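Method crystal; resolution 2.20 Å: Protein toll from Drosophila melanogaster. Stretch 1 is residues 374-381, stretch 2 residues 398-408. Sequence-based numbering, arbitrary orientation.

Stretch 1 374-381: LLTGISGD
Stretch 2 (398-408) RLRTIDSRAFV

Two extended segments of one Toll chain lie side by side as a short parallel pair, Gly377 bridging Thr401 (CA-CA 4.9 Å) and Ile378 bridging Ile402 (4.8 Å). Ile378 (phi/psi -126/122) and Ile402 (-128/114) are typical beta residues.

The backbone supplies four hydrogen bonds: Arg398 N to Leu375 O, 2.9 Å; Arg400 N to Thr376 O, 3.0 Å; Ile378 N to Thr401 O, 3.0 Å; and Asp403 N to Ile378 O, 2.9 Å. Ile378 thus bonds through both its amide and its carbonyl, as parallel pairing requires. Gly377 CA also approaches Thr401 O at 3.3 Å, a CA-H...O contact.

Ile378 (m, t) buries the largest area. Its branched side chain shares a face with Ile402 and reaches several apolar partners: CG2 lies 3.8 Å from Ala406 CB, and CD1 lies 3.9 Å from Phe407 CZ and 4.2 Å from Leu399 CD1. Leu399 and Phe407 both have chi1 m.

Thr401 (p), on the Gly377 face, uses OG1 to hold two waters, at 2.9 and 2.8 Å; these donate to Thr376 O (2.7 Å) and Ile378 O (2.5 Å).

Asp403 (t) opens a type I turn to Ala406: its OD1 accepts from Arg405 N at 2.7 Å, its O from Ala406 N at 3.0 Å. Gly380 suits the adjoining space, since a CB there would clash with Asp403 OD1.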

# COMPACT_ATOMS: atom_id res chain seq x y z
N LEU A 374 -20.79 -10.56 1.00
CA LEU A 374 -21.91 -9.96 1.70
C LEU A 374 -22.22 -10.71 2.97
O LEU A 374 -23.38 -10.86 3.31
CB LEU A 374 -23.14 -9.98 0.80
CG LEU A 374 -23.00 -9.25 -0.54
CD1 LEU A 374 -24.21 -9.52 -1.42
CD2 LEU A 374 -22.80 -7.75 -0.32
N LEU A 375 -21.19 -11.22 3.65
CA LEU A 375 -21.39 -11.96 4.89
C LEU A 375 -21.77 -11.02 6.04
O LEU A 375 -21.25 -9.91 6.14
CB LEU A 375 -20.13 -12.76 5.23
CG LEU A 375 -19.79 -13.82 4.17
CD1 LEU A 375 -18.38 -14.30 4.32
CD2 LEU A 375 -20.76 -14.99 4.23
N THR A 376 -22.66 -11.48 6.91
CA THR A 376 -23.17 -10.62 7.98
C THR A 376 -22.77 -11.07 9.37
O THR A 376 -22.99 -10.35 10.32
CB THR A 376 -24.69 -10.55 7.97
OG1 THR A 376 -25.22 -11.88 7.94
CG2 THR A 376 -25.20 -9.75 6.80
N GLY A 377 -22.18 -12.25 9.50
CA GLY A 377 -21.87 -12.75 10.82
C GLY A 377 -20.73 -13.74 10.81
O GLY A 377 -20.32 -14.23 9.76
N ILE A 378 -20.18 -13.99 11.99
CA ILE A 378 -19.24 -15.08 12.16
C ILE A 378 -19.81 -15.90 13.29
O ILE A 378 -20.07 -15.37 14.39
CB ILE A 378 -17.83 -14.60 12.54
CG1 ILE A 378 -17.36 -13.51 11.58
CG2 ILE A 378 -16.85 -15.77 12.55
CD1 ILE A 378 -15.90 -13.13 11.77
N SER A 379 -20.07 -17.18 13.02
CA SER A 379 -20.76 -18.00 13.99
C SER A 379 -19.74 -18.68 14.88
O SER A 379 -18.54 -18.63 14.61
CB SER A 379 -21.67 -19.04 13.31
OG SER A 379 -20.90 -20.06 12.68
N GLY A 380 -20.23 -19.32 15.94
CA GLY A 380 -19.36 -20.04 16.85
C GLY A 380 -18.76 -21.31 16.29
O GLY A 380 -17.80 -21.83 16.85
N ASP A 381 -19.29 -21.81 15.18
CA ASP A 381 -18.85 -23.10 14.62
C ASP A 381 -18.02 -23.02 13.34
O ASP A 381 -17.25 -23.94 13.05
CB ASP A 381 -20.05 -24.01 14.34
CG ASP A 381 -20.61 -24.65 15.59
OD1 ASP A 381 -19.95 -24.58 16.65
OD2 ASP A 381 -21.71 -25.23 15.51
N ARG A 398 -20.39 -7.36 5.14
CA ARG A 398 -21.39 -6.60 5.90
C ARG A 398 -21.43 -7.15 7.32
O ARG A 398 -22.50 -7.29 7.92
CB ARG A 398 -22.78 -6.73 5.29
CG ARG A 398 -22.88 -6.45 3.78
CD ARG A 398 -22.28 -5.11 3.38
NE ARG A 398 -22.89 -4.00 4.08
CZ ARG A 398 -22.23 -3.01 4.66
NH1 ARG A 398 -20.90 -2.98 4.64
NH2 ARG A 398 -22.90 -2.04 5.28
N LEU A 399 -20.26 -7.49 7.87
CA LEU A 399 -20.19 -8.16 9.16
C LEU A 399 -20.73 -7.27 10.25
O LEU A 399 -20.35 -6.11 10.34
CB LEU A 399 -18.76 -8.57 9.50
CG LEU A 399 -18.17 -9.68 8.64
CD1 LEU A 399 -16.74 -10.01 9.11
CD2 LEU A 399 -19.08 -10.89 8.77
N ARG A 400 -21.63 -7.81 11.06
CA ARG A 400 -22.24 -7.04 12.13
C ARG A 400 -22.08 -7.76 13.47
O ARG A 400 -21.88 -7.12 14.51
CB ARG A 400 -23.71 -6.74 11.80
CG ARG A 400 -24.65 -6.70 12.99
CD ARG A 400 -25.43 -5.40 13.06
NE ARG A 400 -26.22 -5.29 14.29
CZ ARG A 400 -25.71 -4.92 15.47
NH1 ARG A 400 -24.42 -4.63 15.57
NH2 ARG A 400 -26.49 -4.86 16.54
N THR A 401 -22.13 -9.08 13.47
CA THR A 401 -21.92 -9.82 14.71
C THR A 401 -20.80 -10.84 14.62
O THR A 401 -20.57 -11.45 13.58
CB THR A 401 -23.18 -10.55 15.19
OG1 THR A 401 -23.40 -11.71 14.37
CG2 THR A 401 -24.39 -9.64 15.15
N ILE A 402 -20.12 -11.01 15.75
CA ILE A 402 -19.08 -12.00 15.89
C ILE A 402 -19.42 -12.82 17.13
O ILE A 402 -19.42 -12.29 18.24
CB ILE A 402 -17.70 -11.35 16.08
CG1 ILE A 402 -17.42 -10.38 14.92
CG2 ILE A 402 -16.60 -12.43 16.17
CD1 ILE A 402 -15.97 -9.95 14.84
N ASP A 403 -19.73 -14.10 16.94
CA ASP A 403 -20.10 -14.95 18.06
C ASP A 403 -18.98 -14.96 19.10
O ASP A 403 -17.79 -14.89 18.76
CB ASP A 403 -20.37 -16.37 17.59
CG ASP A 403 -20.87 -17.26 18.71
OD1 ASP A 403 -20.03 -17.82 19.45
OD2 ASP A 403 -22.10 -17.37 18.86
N SER A 404 -19.36 -15.05 20.37
CA SER A 404 -18.38 -14.93 21.45
C SER A 404 -17.39 -16.09 21.41
O SER A 404 -16.28 -15.96 21.91
CB SER A 404 -19.07 -14.82 22.82
OG SER A 404 -19.82 -15.99 23.11
N ARG A 405 -17.77 -17.20 20.80
CA ARG A 405 -16.87 -18.35 20.68
C ARG A 405 -16.28 -18.53 19.28
O ARG A 405 -15.65 -19.56 19.01
CB ARG A 405 -17.57 -19.63 21.15
CG ARG A 405 -18.03 -19.56 22.61
CD ARG A 405 -18.48 -20.90 23.16
NE ARG A 405 -17.39 -21.88 23.24
CZ ARG A 405 -16.41 -21.87 24.14
NH1 ARG A 405 -16.35 -20.90 25.05
NH2 ARG A 405 -15.48 -22.81 24.13
N ALA A 406 -16.43 -17.52 18.42
CA ALA A 406 -15.93 -17.61 17.04
C ALA A 406 -14.44 -17.94 16.94
O ALA A 406 -14.03 -18.70 16.05
CB ALA A 406 -16.22 -16.32 16.29
N PHE A 407 -13.64 -17.38 17.84
CA PHE A 407 -12.19 -17.49 17.74
C PHE A 407 -11.53 -18.22 18.90
O PHE A 407 -10.33 -18.05 19.15
CB PHE A 407 -11.58 -16.11 17.51
CG PHE A 407 -11.99 -15.49 16.21
CD1 PHE A 407 -11.39 -15.88 15.01
CD2 PHE A 407 -13.00 -14.53 16.17
CE1 PHE A 407 -11.79 -15.32 13.79
CE2 PHE A 407 -13.39 -13.95 14.96
CZ PHE A 407 -12.80 -14.35 13.77
N VAL A 408 -12.28 -19.05 19.59
CA VAL A 408 -11.72 -19.81 20.68
C VAL A 408 -10.72 -20.87 20.18
O VAL A 408 -9.74 -21.14 20.85
CB VAL A 408 -12.81 -20.45 21.60
CG1 VAL A 408 -13.79 -21.29 20.79
CG2 VAL A 408 -12.18 -21.29 22.68
O HOH W 1 -25.02 -10.94 12.03
O HOH W 2 -22.25 -14.21 15.02
O HOH W 3 -15.97 -20.04 14.25